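Long-range contacts in CurJ (Moorea producens 3L, PDB 5TZ6), which probably catalyses dehydration, including vinylogous dehydration, of polyketide intermediates in curacin biosynthesis, as the dehydratase domain of a synthase module: residues 7-12 and 58-63; 12-17 and 25-30; 21-26 and 95-100; 80-85 and 132-137; 90-95 and 105-110. The protein carries 1 engineered substitution. All blocks are in the same frame, centred on the assembly; numbering follows the deposited sequence.

Interaction 1 (7-12 and 58-63); sequences KLHPLI and LLAAAS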
# COMPACT_ATOMS: atom_id res chain seq x y z
N LYS A 7 5.18 0.89 -11.63
CA LYS A 7 4.71 2.21 -11.24
C LYS A 7 3.30 2.39 -11.78
O LYS A 7 3.09 2.36 -13.00
CB LYS A 7 5.63 3.30 -11.79
CG LYS A 7 5.73 4.59 -10.99
CD LYS A 7 6.83 5.47 -11.59
CE LYS A 7 7.02 6.78 -10.85
NZ LYS A 7 8.15 7.56 -11.42
N LEU A 8 2.32 2.57 -10.88
CA LEU A 8 0.94 2.67 -11.33
C LEU A 8 0.72 3.93 -12.16
O LEU A 8 -0.06 3.92 -13.13
CB LEU A 8 -0.01 2.66 -10.13
CG LEU A 8 0.11 1.48 -9.17
CD1 LEU A 8 -0.86 1.61 -8.00
CD2 LEU A 8 -0.10 0.16 -9.90
N HIS A 9 1.42 5.01 -11.82
CA HIS A 9 1.28 6.31 -12.46
C HIS A 9 2.53 7.08 -12.08
O HIS A 9 2.97 6.98 -10.93
CB HIS A 9 0.01 7.03 -11.96
CG HIS A 9 -0.37 8.23 -12.77
ND1 HIS A 9 0.34 9.42 -12.74
CD2 HIS A 9 -1.40 8.44 -13.62
CE1 HIS A 9 -0.23 10.30 -13.54
NE2 HIS A 9 -1.29 9.73 -14.09
N PRO A 10 3.13 7.84 -13.00
CA PRO A 10 4.40 8.51 -12.67
C PRO A 10 4.35 9.27 -11.35
O PRO A 10 5.39 9.53 -10.73
CB PRO A 10 4.63 9.46 -13.86
CG PRO A 10 3.36 9.41 -14.69
CD PRO A 10 2.71 8.09 -14.39
N LEU A 11 3.14 9.61 -10.89
CA LEU A 11 2.95 10.34 -9.64
C LEU A 11 2.53 9.45 -8.49
O LEU A 11 2.40 9.94 -7.36
CB LEU A 11 1.90 11.43 -9.84
CG LEU A 11 2.28 12.60 -10.74
CD1 LEU A 11 1.11 13.55 -10.87
CD2 LEU A 11 3.51 13.32 -10.20
N ILE A 12 2.30 8.15 -8.72
CA ILE A 12 1.71 7.28 -7.72
C ILE A 12 2.46 5.96 -7.73
O ILE A 12 2.44 5.24 -8.73
CB ILE A 12 0.21 7.04 -7.96
CG1 ILE A 12 -0.57 8.34 -7.72
CG2 ILE A 12 -0.31 5.92 -7.08
CD1 ILE A 12 -2.03 8.24 -8.06
N LEU A 58 -4.39 14.08 -7.76
CA LEU A 58 -5.74 13.55 -7.59
C LEU A 58 -6.31 13.09 -8.92
O LEU A 58 -7.02 12.08 -8.97
CB LEU A 58 -6.64 14.59 -6.94
CG LEU A 58 -6.30 14.73 -5.45
CD1 LEU A 58 -6.62 16.12 -4.92
CD2 LEU A 58 -7.04 13.65 -4.66
N LEU A 59 -6.01 13.79 -10.02
CA LEU A 59 -6.43 13.26 -11.31
C LEU A 59 -5.84 11.88 -11.54
O LEU A 59 -6.52 10.99 -12.08
CB LEU A 59 -6.04 14.21 -12.45
CG LEU A 59 -6.74 15.58 -12.45
CD1 LEU A 59 -6.39 16.36 -13.71
CD2 LEU A 59 -8.23 15.43 -12.31
N ALA A 60 -4.58 11.66 -11.15
CA ALA A 60 -4.01 10.32 -11.26
C ALA A 60 -4.82 9.30 -10.45
O ALA A 60 -5.26 8.27 -10.99
CB ALA A 60 -2.55 10.33 -10.82
N ALA A 61 -5.03 9.58 -9.16
CA ALA A 61 -5.80 8.65 -8.33
C ALA A 61 -7.15 8.35 -8.97
O ALA A 61 -7.55 7.18 -9.11
CB ALA A 61 -5.98 9.24 -6.93
N ALA A 62 -7.87 9.40 -9.36
CA ALA A 62 -9.12 9.24 -10.10
C ALA A 62 -8.95 8.26 -11.24
O ALA A 62 -9.75 7.33 -11.40
CB ALA A 62 -9.58 10.61 -10.62
N SER A 63 -7.90 8.44 -12.05
CA SER A 63 -7.70 7.55 -13.19
C SER A 63 -7.44 6.12 -12.74
O SER A 63 -7.69 5.19 -13.52
CB SER A 63 -6.54 8.04 -14.05
OG SER A 63 -5.31 7.50 -13.60
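The methyl group of Ala60 sits squarely over one face of the His9 imidazole, a CH-pi contact in which CB lies 3.4 Å from the ring centroid and only 1° off its normal. This is where the N-terminal loop meets the long helix 51-65, the kind of central helix around which a hotdog fold wraps its antiparallel sheet. All five ring atoms of His9 are about equally far from CB, so the methyl group meets the middle of the face and favours no side. A second group reaches the same methyl: Ile12 CD1 comes within 3.5 Å of Ala60 CB and lies equally near Ala61 N, one residue further along the helix. In His9, CG stands anti to the backbone N (chi1 -168°), which sets CG on the helix side. Both side chains are presented by a type I turn from His9 to Ile12, in which Ile12 N donates to His9 O at 2.6 Å and His9 N donates back to Ile12 O. Further out, NE2 of His9 is hydrogen-bonded to OE1 of Gln212, which probably helps to fix the ring's rotation, and the branches of Ile12 and Leu11 also rest on Leu57. One helical turn beyond Ala60, Ser63 OG lies 4.0 Å from His9 CD2 but spends its proton within the helix, on an in-plane lone pair of Ala60 O at 2.7 Å.

Interaction 2 (12-17 and 25-30); sequences INQKFQ and FFESYF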
# COMPACT_ATOMS: atom_id res chain seq x y z
N ILE A 12 2.30 8.15 -8.72
CA ILE A 12 1.71 7.28 -7.72
C ILE A 12 2.46 5.96 -7.73
O ILE A 12 2.44 5.24 -8.73
CB ILE A 12 0.21 7.04 -7.96
CG1 ILE A 12 -0.57 8.34 -7.72
CG2 ILE A 12 -0.31 5.92 -7.08
CD1 ILE A 12 -2.03 8.24 -8.06
N ASN A 13 3.11 5.63 -6.61
CA ASN A 13 3.87 4.39 -6.56
C ASN A 13 2.98 3.18 -6.30
O ASN A 13 3.05 2.19 -7.03
CB ASN A 13 4.98 4.49 -5.51
CG ASN A 13 6.09 5.45 -5.92
OD1 ASN A 13 5.94 6.67 -5.84
ND2 ASN A 13 7.20 4.89 -6.39
N GLN A 14 2.12 3.24 -5.29
CA GLN A 14 1.26 2.09 -5.03
C GLN A 14 -0.11 2.55 -4.59
O GLN A 14 -0.30 3.66 -4.10
CB GLN A 14 1.85 1.13 -3.98
CG GLN A 14 1.76 1.61 -2.55
CD GLN A 14 2.25 0.57 -1.56
OE1 GLN A 14 1.53 0.17 -0.64
NE2 GLN A 14 3.49 0.11 -1.76
N LYS A 15 -1.09 1.67 -4.79
CA LYS A 15 -2.45 1.84 -4.31
C LYS A 15 -2.77 0.73 -3.33
O LYS A 15 -2.36 -0.42 -3.52
CB LYS A 15 -3.44 1.82 -5.48
CG LYS A 15 -4.84 1.37 -5.12
CD LYS A 15 -5.78 1.50 -6.31
CE LYS A 15 -7.22 1.18 -5.92
NZ LYS A 15 -8.14 1.27 -7.09
N PHE A 16 -3.49 1.07 -2.26
CA PHE A 16 -3.88 0.08 -1.27
C PHE A 16 -5.33 0.26 -0.88
O PHE A 16 -5.77 1.38 -0.58
CB PHE A 16 -3.01 0.16 -0.01
CG PHE A 16 -3.37 -0.87 1.01
CD1 PHE A 16 -2.96 -2.19 0.85
CD2 PHE A 16 -4.16 -0.54 2.09
CE1 PHE A 16 -3.31 -3.15 1.78
CE2 PHE A 16 -4.52 -1.50 3.02
CZ PHE A 16 -4.09 -2.81 2.87
N GLN A 17 -6.06 -0.85 -0.86
CA GLN A 17 -7.38 -0.90 -0.27
C GLN A 17 -7.60 -2.29 0.30
O GLN A 17 -6.92 -3.25 -0.07
CB GLN A 17 -8.48 -0.52 -1.27
CG GLN A 17 -8.61 -1.44 -2.46
CD GLN A 17 -9.66 -0.95 -3.43
OE1 GLN A 17 -9.36 -0.58 -4.56
NE2 GLN A 17 -10.92 -0.94 -2.98
N PHE A 25 -6.30 4.24 -0.35
CA PHE A 25 -5.05 4.95 -0.19
C PHE A 25 -4.22 4.89 -1.46
O PHE A 25 -4.17 3.85 -2.13
CB PHE A 25 -4.23 4.38 0.97
CG PHE A 25 -4.91 4.51 2.31
CD1 PHE A 25 -5.73 3.50 2.79
CD2 PHE A 25 -4.72 5.64 3.09
CE1 PHE A 25 -6.36 3.62 4.02
CE2 PHE A 25 -5.34 5.77 4.32
CZ PHE A 25 -6.16 4.76 4.79
N PHE A 26 -3.59 6.00 -1.80
CA PHE A 26 -2.54 6.04 -2.81
C PHE A 26 -1.27 6.61 -2.18
O PHE A 26 -1.32 7.56 -1.39
CB PHE A 26 -2.96 6.86 -4.03
CG PHE A 26 -4.14 6.27 -4.75
CD1 PHE A 26 -5.44 6.59 -4.38
CD2 PHE A 26 -3.95 5.38 -5.79
CE1 PHE A 26 -6.52 6.04 -5.05
CE2 PHE A 26 -5.03 4.82 -6.46
CZ PHE A 26 -6.32 5.15 -6.09
N GLU A 27 -0.13 6.00 -2.52
CA GLU A 27 1.14 6.32 -1.89
C GLU A 27 2.19 6.61 -2.95
O GLU A 27 2.29 5.91 -3.96
CB GLU A 27 1.62 5.18 -0.98
CG GLU A 27 2.86 5.53 -0.17
CD GLU A 27 3.21 4.46 0.85
OE1 GLU A 27 2.65 4.50 1.96
OE2 GLU A 27 4.06 3.59 0.54
N SER A 28 2.98 7.65 -2.68
CA SER A 28 3.89 8.24 -3.64
C SER A 28 5.07 8.81 -2.87
O SER A 28 4.92 9.24 -1.73
CB SER A 28 3.21 9.33 -4.46
OG SER A 28 3.94 9.62 -5.63
N TYR A 29 6.25 8.79 -3.49
CA TYR A 29 7.49 9.21 -2.83
C TYR A 29 8.02 10.46 -3.53
O TYR A 29 8.60 10.37 -4.62
CB TYR A 29 8.51 8.08 -2.81
CG TYR A 29 7.97 6.83 -2.16
CD1 TYR A 29 7.66 6.81 -0.81
CD2 TYR A 29 7.77 5.68 -2.90
CE1 TYR A 29 7.16 5.67 -0.21
CE2 TYR A 29 7.27 4.53 -2.31
CZ TYR A 29 6.97 4.53 -0.97
OH TYR A 29 6.47 3.38 -0.39
N PHE A 30 7.83 11.61 -2.90
CA PHE A 30 8.12 12.90 -3.52
C PHE A 30 9.56 13.32 -3.23
O PHE A 30 9.96 13.44 -2.06
CB PHE A 30 7.14 13.96 -3.04
CG PHE A 30 5.89 14.06 -3.87
CD1 PHE A 30 5.13 12.93 -4.14
CD2 PHE A 30 5.47 15.27 -4.38
CE1 PHE A 30 3.99 13.02 -4.91
CE2 PHE A 30 4.32 15.37 -5.14
CZ PHE A 30 3.58 14.24 -5.40
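The Phe26 ring takes Ile12 CG2 at its edge, near the ring plane, while Lys15 runs beside it in the same direction and brings CD to 3.4 Å from Phe26 CE2. Phe16 and Phe25, on the other face of the hairpin, are edge contacts: Phe25 CD1 lies near the plane of the Phe16 ring, 4.4 Å from Phe16 CD2, and Phe16 O lies at the Phe25 edge. Tyr29 is approached obliquely by Asn13 CG, 3.5 Å from Tyr29 CD2, with amide and ring planes 57° apart. Strands 14-16 and 24-30 pair antiparallel, and Asn13 and Gln14 together face Glu27 in a classic beta bulge. Glu27 O is therefore gripped by two donors, Asn13 N at 2.8 Å and Gln14 N at 3.0 Å. The Asn13 side chain adds a bond of its own: OD1 accepts from Tyr29 N at 3.2 Å, the donor standing 45° above the amide carbonyl plane. Lys15 NZ is hydrogen-bonded to Leu64 O of helix 51-65. Phe25 meets Phe16 of the second subunit, and Phe16 meets both Phe16 and Phe25 of it, so the face bearing them joins the dimer interface, while the Phe26 face turns its apolar atoms to the helix.

Interaction 3 (21-26 and 95-100); sequences SKEIFF and VLTPQN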
# COMPACT_ATOMS: atom_id res chain seq x y z
N SER A 21 -11.00 -1.75 5.51
CA SER A 21 -10.73 -0.32 5.54
C SER A 21 -11.77 0.40 4.70
O SER A 21 -12.03 -0.00 3.56
CB SER A 21 -9.32 -0.02 5.03
OG SER A 21 -9.05 1.37 5.09
N LYS A 22 -12.38 1.44 5.27
CA LYS A 22 -13.32 2.23 4.49
C LYS A 22 -12.64 3.20 3.54
O LYS A 22 -13.25 3.59 2.54
CB LYS A 22 -14.29 2.96 5.44
CG LYS A 22 -13.63 3.76 6.55
CD LYS A 22 -14.62 4.75 7.16
CE LYS A 22 -14.10 5.37 8.44
NZ LYS A 22 -13.93 4.36 9.53
N GLU A 23 -11.40 3.60 3.82
CA GLU A 23 -10.68 4.51 2.93
C GLU A 23 -9.89 3.75 1.87
O GLU A 23 -9.50 2.59 2.05
CB GLU A 23 -9.74 5.43 3.72
CG GLU A 23 -10.45 6.42 4.63
CD GLU A 23 -10.63 5.90 6.04
OE1 GLU A 23 -10.18 4.77 6.32
OE2 GLU A 23 -11.23 6.62 6.86
N ILE A 24 -9.62 4.43 0.76
CA ILE A 24 -8.71 3.97 -0.27
C ILE A 24 -7.47 4.85 -0.23
O ILE A 24 -7.58 6.07 -0.09
CB ILE A 24 -9.36 4.01 -1.67
CG1 ILE A 24 -10.61 3.13 -1.71
CG2 ILE A 24 -8.37 3.56 -2.74
CD1 ILE A 24 -11.30 3.14 -3.06
N PHE A 25 -6.30 4.24 -0.35
CA PHE A 25 -5.05 4.95 -0.19
C PHE A 25 -4.22 4.89 -1.46
O PHE A 25 -4.17 3.85 -2.13
CB PHE A 25 -4.23 4.38 0.97
CG PHE A 25 -4.91 4.51 2.31
CD1 PHE A 25 -5.73 3.50 2.79
CD2 PHE A 25 -4.72 5.64 3.09
CE1 PHE A 25 -6.36 3.62 4.02
CE2 PHE A 25 -5.34 5.77 4.32
CZ PHE A 25 -6.16 4.76 4.79
N PHE A 26 -3.59 6.00 -1.80
CA PHE A 26 -2.54 6.04 -2.81
C PHE A 26 -1.27 6.61 -2.18
O PHE A 26 -1.32 7.56 -1.39
CB PHE A 26 -2.96 6.86 -4.03
CG PHE A 26 -4.14 6.27 -4.75
CD1 PHE A 26 -5.44 6.59 -4.38
CD2 PHE A 26 -3.95 5.38 -5.79
CE1 PHE A 26 -6.52 6.04 -5.05
CE2 PHE A 26 -5.03 4.82 -6.46
CZ PHE A 26 -6.32 5.15 -6.09
N VAL A 95 -5.85 10.04 0.50
CA VAL A 95 -6.78 9.27 1.30
C VAL A 95 -8.18 9.62 0.83
O VAL A 95 -8.59 10.79 0.88
CB VAL A 95 -6.62 9.55 2.81
CG1 VAL A 95 -7.48 8.59 3.62
CG2 VAL A 95 -5.16 9.43 3.21
N LEU A 96 -8.90 8.61 0.34
CA LEU A 96 -10.24 8.77 -0.22
C LEU A 96 -11.24 8.08 0.71
O LEU A 96 -11.17 6.87 0.93
CB LEU A 96 -10.31 8.18 -1.63
CG LEU A 96 -9.37 8.69 -2.71
CD1 LEU A 96 -9.72 8.06 -4.05
CD2 LEU A 96 -9.43 10.21 -2.82
N THR A 97 -12.19 8.87 1.22
CA THR A 97 -13.26 8.37 2.05
C THR A 97 -14.52 8.32 1.21
O THR A 97 -14.90 9.34 0.61
CB THR A 97 -13.48 9.28 3.26
OG1 THR A 97 -12.32 9.25 4.09
CG2 THR A 97 -14.71 8.81 4.08
N PRO A 98 -15.17 7.16 1.09
CA PRO A 98 -16.39 7.09 0.27
C PRO A 98 -17.48 7.98 0.82
O PRO A 98 -17.78 7.97 2.01
CB PRO A 98 -16.78 5.60 0.34
CG PRO A 98 -15.54 4.88 0.77
CD PRO A 98 -14.77 5.85 1.63
N GLN A 99 -18.08 8.77 -0.07
CA GLN A 99 -19.28 9.53 0.24
C GLN A 99 -20.38 9.09 -0.71
O GLN A 99 -20.27 8.04 -1.33
CB GLN A 99 -19.01 11.04 0.12
CG GLN A 99 -17.90 11.54 1.04
CD GLN A 99 -18.20 11.30 2.51
OE1 GLN A 99 -19.36 11.19 2.91
NE2 GLN A 99 -17.15 11.21 3.32
N ASN A 100 -21.43 9.90 -0.87
CA ASN A 100 -22.50 9.58 -1.82
C ASN A 100 -22.02 9.86 -3.24
O ASN A 100 -21.91 11.02 -3.65
CB ASN A 100 -23.76 10.38 -1.50
CG ASN A 100 -24.89 10.08 -2.47
OD1 ASN A 100 -25.08 8.94 -2.86
ND2 ASN A 100 -25.63 11.11 -2.86
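Ile24 and Leu96 are joined by a pair of backbone hydrogen bonds: Ile24 N donates to Leu96 O and Leu96 N to Ile24 O, both 2.9 Å. They form the hydrogen-bonded pair of an antiparallel ladder, and Phe25 with Val95 is the non-hydrogen-bonded pair beside it. Weaker CA-H...O contacts fill the steps between, with Glu23 CA 3.1 Å from Leu96 O and Val95 CA 3.6 Å from Ile24 O. The apolar contacts divide by face. On one, Phe25 and Val95 lie side by side and point the same way; both methyls touch the CD2-CE2 side of the ring, Val95 CG1 at 3.6 Å from Phe25 CE2. On the other, Leu96 CD1 comes to the edge of the Phe26 ring, near its plane, 3.9 Å from Phe26 CE1. Glu23 supplies the mixed contact. Its CG, set anti to the carbonyl carbon (chi1 -67°), touches both Val95 CG1 and, at 3.4 Å, the hydroxyl oxygen OG1 of Thr97, whose side chain runs alongside. Beyond the two segments, Phe26 packs on Ala61 and Leu64 of helix 51-65, whereas Phe25 meets Ser18, and Val95 meets Leu20, of the second subunit. One face toward the central helix and the other toward the dimer partner is an arrangement consistent with the curved antiparallel sheet of a hotdog fold.

Interaction 4 (80-85 and 132-137); sequences QALAIP and AVHATG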
# COMPACT_ATOMS: atom_id res chain seq x y z
N GLN A 80 -1.77 23.52 3.92
CA GLN A 80 -0.35 23.66 4.25
C GLN A 80 0.49 23.29 3.04
O GLN A 80 0.31 22.21 2.45
CB GLN A 80 0.03 22.76 5.43
CG GLN A 80 1.43 23.01 5.99
CD GLN A 80 1.73 22.19 7.22
OE1 GLN A 80 0.82 21.71 7.90
NE2 GLN A 80 3.01 22.00 7.50
N ALA A 81 1.42 24.16 2.67
CA ALA A 81 2.31 23.90 1.55
C ALA A 81 3.29 22.78 1.88
O ALA A 81 3.70 22.60 3.03
CB ALA A 81 3.09 25.17 1.18
N LEU A 82 3.65 22.02 0.85
CA LEU A 82 4.60 20.93 0.98
C LEU A 82 5.98 21.40 0.51
O LEU A 82 6.13 21.83 -0.63
CB LEU A 82 4.15 19.71 0.18
CG LEU A 82 5.18 18.59 0.02
CD1 LEU A 82 5.81 18.23 1.35
CD2 LEU A 82 4.52 17.37 -0.60
N ALA A 83 6.97 21.32 1.39
CA ALA A 83 8.34 21.67 1.06
C ALA A 83 9.21 20.44 1.27
O ALA A 83 9.01 19.67 2.21
CB ALA A 83 8.85 22.84 1.91
N ILE A 84 10.20 20.28 0.40
CA ILE A 84 11.04 19.08 0.41
C ILE A 84 12.47 19.49 0.72
O ILE A 84 13.11 20.18 -0.09
CB ILE A 84 10.94 18.33 -0.92
CG1 ILE A 84 9.48 17.96 -1.20
CG2 ILE A 84 11.82 17.09 -0.89
CD1 ILE A 84 9.29 17.23 -2.50
N PRO A 85 13.01 19.11 1.87
CA PRO A 85 14.40 19.46 2.19
C PRO A 85 15.36 18.97 1.12
O PRO A 85 15.05 18.06 0.33
CB PRO A 85 14.66 18.77 3.53
CG PRO A 85 13.58 17.74 3.65
CD PRO A 85 12.39 18.29 2.93
N ALA A 132 1.28 16.16 7.78
CA ALA A 132 0.74 17.42 7.31
C ALA A 132 -0.32 17.17 6.25
O ALA A 132 -0.23 16.21 5.48
CB ALA A 132 1.84 18.33 6.76
N VAL A 133 -1.32 18.05 6.21
CA VAL A 133 -2.36 18.01 5.19
C VAL A 133 -2.07 19.09 4.15
O VAL A 133 -1.90 20.27 4.50
CB VAL A 133 -3.75 18.20 5.81
CG1 VAL A 133 -4.82 18.18 4.73
CG2 VAL A 133 -4.02 17.12 6.84
N HIS A 134 -2.00 18.69 2.89
CA HIS A 134 -1.68 19.61 1.81
C HIS A 134 -2.85 19.92 0.90
O HIS A 134 -2.84 20.96 0.23
CB HIS A 134 -0.53 19.06 0.97
CG HIS A 134 0.67 18.70 1.78
ND1 HIS A 134 1.31 19.60 2.61
CD2 HIS A 134 1.34 17.53 1.92
CE1 HIS A 134 2.33 19.01 3.20
NE2 HIS A 134 2.37 17.75 2.80
N ALA A 135 -3.87 19.06 0.85
CA ALA A 135 -5.04 19.44 0.08
C ALA A 135 -6.23 18.64 0.57
O ALA A 135 -6.09 17.51 1.04
CB ALA A 135 -4.83 19.21 -1.43
N THR A 136 -7.41 19.24 0.48
CA THR A 136 -8.63 18.56 0.88
C THR A 136 -9.71 18.90 -0.13
O THR A 136 -9.62 19.92 -0.82
CB THR A 136 -9.06 18.97 2.30
OG1 THR A 136 -9.24 20.39 2.35
CG2 THR A 136 -7.99 18.59 3.29
N GLY A 137 -10.71 18.04 -0.22
CA GLY A 137 -11.87 18.40 -1.02
C GLY A 137 -12.69 17.18 -1.38
O GLY A 137 -12.65 16.16 -0.70
O HOH W 1 -0.82 22.66 -0.49
O HOH W 2 -1.44 20.79 7.83
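Leu82 crosses the His134 imidazole at a slant and lays CB over the centre of one face, 3.6 Å from the centroid, a CH-pi contact. Its two methyls continue past the NE2 side of the ring, with Leu82 CD1 3.8 Å from His134 NE2. The opposite face has Ala132 O near its rim. The ring offers ND1 to Gln80 O at 2.8 Å; the acceptor lies within 4° of the ring plane, although the donor stands 43° above the carbonyl plane. A water oxygen 3.2 Å from Gln80 O is a second donor to it and also donates to His134 O, tying the two backbones together. His134 CA adds a CA-H...O contact to the same carbonyl. The Gln80 side chain, extended with CG anti to the backbone N (chi1 -170°), reaches back along the other segment, where OE1 lies 3.7 Å from Ala132 CB. His134 NE2 is hydrogen-bonded to Ser109 OG, so both ring nitrogens are held. Ala81 turns away from strand 132-141, its side chain about 4 Å at the nearest atoms from the bound (2E,5R)-5-hydroxy-2-methylhept-2-enoic acid. His134 and Ala135 bulge opposite Val107 of strand 102-110, while Leu82 joins the small sheet with strand 46-49 and rests on Val92 of strand 90-99.

Interaction 5 (90-95 and 105-110); sequences RTVQVV and FQVISF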
# COMPACT_ATOMS: atom_id res chain seq x y z
N ARG A 90 9.78 13.00 0.86
CA ARG A 90 8.58 12.97 1.69
C ARG A 90 7.60 11.95 1.14
O ARG A 90 7.32 11.93 -0.06
CB ARG A 90 7.92 14.35 1.74
CG ARG A 90 8.76 15.42 2.41
CD ARG A 90 8.59 15.41 3.91
NE ARG A 90 7.20 15.66 4.30
CZ ARG A 90 6.83 16.14 5.48
NH1 ARG A 90 7.75 16.43 6.39
NH2 ARG A 90 5.55 16.34 5.76
N THR A 91 7.08 11.08 2.02
CA THR A 91 5.99 10.20 1.63
C THR A 91 4.68 10.99 1.56
O THR A 91 4.31 11.68 2.52
CB THR A 91 5.84 9.04 2.61
OG1 THR A 91 7.04 8.25 2.61
CG2 THR A 91 4.67 8.15 2.21
N VAL A 92 3.99 10.87 0.44
CA VAL A 92 2.73 11.56 0.19
C VAL A 92 1.65 10.53 -0.05
O VAL A 92 1.83 9.60 -0.85
CB VAL A 92 2.84 12.52 -1.01
CG1 VAL A 92 1.49 13.14 -1.30
CG2 VAL A 92 3.88 13.58 -0.72
N GLN A 93 0.52 10.68 0.63
CA GLN A 93 -0.61 9.79 0.49
C GLN A 93 -1.86 10.58 0.13
O GLN A 93 -2.05 11.71 0.60
CB GLN A 93 -0.88 9.00 1.77
CG GLN A 93 0.21 8.03 2.16
CD GLN A 93 -0.11 7.34 3.47
OE1 GLN A 93 -0.85 7.88 4.29
NE2 GLN A 93 0.44 6.15 3.67
N VAL A 94 -2.66 10.00 -0.76
CA VAL A 94 -4.02 10.43 -1.04
C VAL A 94 -4.96 9.48 -0.31
O VAL A 94 -4.89 8.26 -0.49
CB VAL A 94 -4.31 10.44 -2.54
CG1 VAL A 94 -5.76 10.85 -2.80
CG2 VAL A 94 -3.35 11.38 -3.26
N VAL A 95 -5.85 10.04 0.50
CA VAL A 95 -6.78 9.27 1.30
C VAL A 95 -8.18 9.62 0.83
O VAL A 95 -8.59 10.79 0.88
CB VAL A 95 -6.62 9.55 2.81
CG1 VAL A 95 -7.48 8.59 3.62
CG2 VAL A 95 -5.16 9.43 3.21
N PHE A 105 -11.47 13.66 -0.09
CA PHE A 105 -10.06 13.34 -0.17
C PHE A 105 -9.25 14.26 0.73
O PHE A 105 -9.58 15.44 0.90
CB PHE A 105 -9.53 13.42 -1.62
CG PHE A 105 -9.45 14.82 -2.16
CD1 PHE A 105 -8.37 15.64 -1.84
CD2 PHE A 105 -10.45 15.32 -2.98
CE1 PHE A 105 -8.30 16.95 -2.32
CE2 PHE A 105 -10.38 16.62 -3.47
CZ PHE A 105 -9.31 17.44 -3.14
N GLN A 106 -8.19 13.68 1.29
CA GLN A 106 -7.11 14.42 1.93
C GLN A 106 -5.79 13.97 1.31
O GLN A 106 -5.49 12.77 1.29
CB GLN A 106 -7.08 14.18 3.44
CG GLN A 106 -8.24 14.81 4.19
CD GLN A 106 -8.18 14.54 5.67
OE1 GLN A 106 -8.37 13.40 6.12
NE2 GLN A 106 -7.91 15.58 6.46
N VAL A 107 -5.01 14.93 0.82
CA VAL A 107 -3.63 14.70 0.41
C VAL A 107 -2.73 15.16 1.55
O VAL A 107 -2.70 16.36 1.88
CB VAL A 107 -3.28 15.44 -0.89
CG1 VAL A 107 -1.82 15.23 -1.23
CG2 VAL A 107 -4.17 14.99 -2.03
N ILE A 108 -1.98 14.21 2.12
CA ILE A 108 -1.13 14.41 3.29
C ILE A 108 0.28 13.92 2.97
O ILE A 108 0.51 13.23 1.97
CB ILE A 108 -1.66 13.68 4.54
CG1 ILE A 108 -1.45 12.17 4.41
CG2 ILE A 108 -3.13 13.98 4.78
CD1 ILE A 108 -1.81 11.40 5.66
N SER A 109 1.23 14.26 3.84
CA SER A 109 2.60 13.77 3.71
C SER A 109 3.25 13.67 5.09
O SER A 109 2.77 14.24 6.07
CB SER A 109 3.44 14.66 2.81
OG SER A 109 3.80 15.84 3.50
N PHE A 110 4.37 12.95 5.13
CA PHE A 110 5.12 12.71 6.35
C PHE A 110 6.49 12.17 5.98
O PHE A 110 6.71 11.70 4.85
CB PHE A 110 4.40 11.75 7.30
CG PHE A 110 3.99 10.44 6.66
CD1 PHE A 110 2.73 10.30 6.09
CD2 PHE A 110 4.85 9.36 6.64
CE1 PHE A 110 2.34 9.10 5.50
CE2 PHE A 110 4.47 8.15 6.06
CZ PHE A 110 3.22 8.03 5.49
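The Phe110 ring lies with one face against Thr91 and its edge at Gln93 of the partner strand. From CB, the first torsion places CG between the backbone N and the carbonyl carbon (chi1 53°). Beyond CG the ring extends across the ladder. CD1 passes Thr91 O at 4.1 Å, and on the other side of the ring CD2 and then CE2 pass Thr91 CB, which stands over the face but toward its rim. At the tip, CZ meets Thr91 CG2 at 3.6 Å, and CE1 meets the Gln93 amide, with OE1 near the ring plane at 3.6 Å; amide and ring planes are almost perpendicular, 87° apart. That amide is itself held elsewhere, NE2 by Glu27 OE1 and by Gln17 O of the second subunit, and OE1 by Ser18 of the second subunit. The two strands form an antiparallel hairpin in the hotdog sheet, from Thr91-Phe110 to Val95-Gln106, with paired backbone bonds such as Gln93 N to Ile108 O at 2.9 Å. On the side facing helix 51-65, Val107 straddles two valines, its CG1 3.9 Å from Val92 CG1 and its CG2 equally near Val94 CG2; Leu58 of the helix touches Val94 and Val107. At the open end of the hairpin the Arg90 chain, kinked twice, curls across the partner strand. Its NH2 donates to Ser109 OG at 2.9 Å, nearly straight and within 5° of the guanidinium plane, while one face of the guanidinium lies against Phe110 CA.

In the fold
From the N terminus, interaction 1 closes a loop between the segment before strand 14-16 and helix 51-65. Interaction 2, the hairpin 14-16/24-30, is nested inside that loop and shares Ile12 with it. Interaction 3 starts on strand 24-30, where interaction 2 ends, and reaches ahead to strand 90-99, so it crosses interactions 1, 4 and 5. Interaction 4 joins residues 80-85 to strand 132-141, and interaction 5, the hairpin 90-99/102-110, is nested within its loop. Together, interactions 2, 3 and 5 line up four neighbouring strands, interaction 1 ties the loop leading into the outermost strand to the helix, and interaction 4 links the strands to the small sheet near the bound ligand.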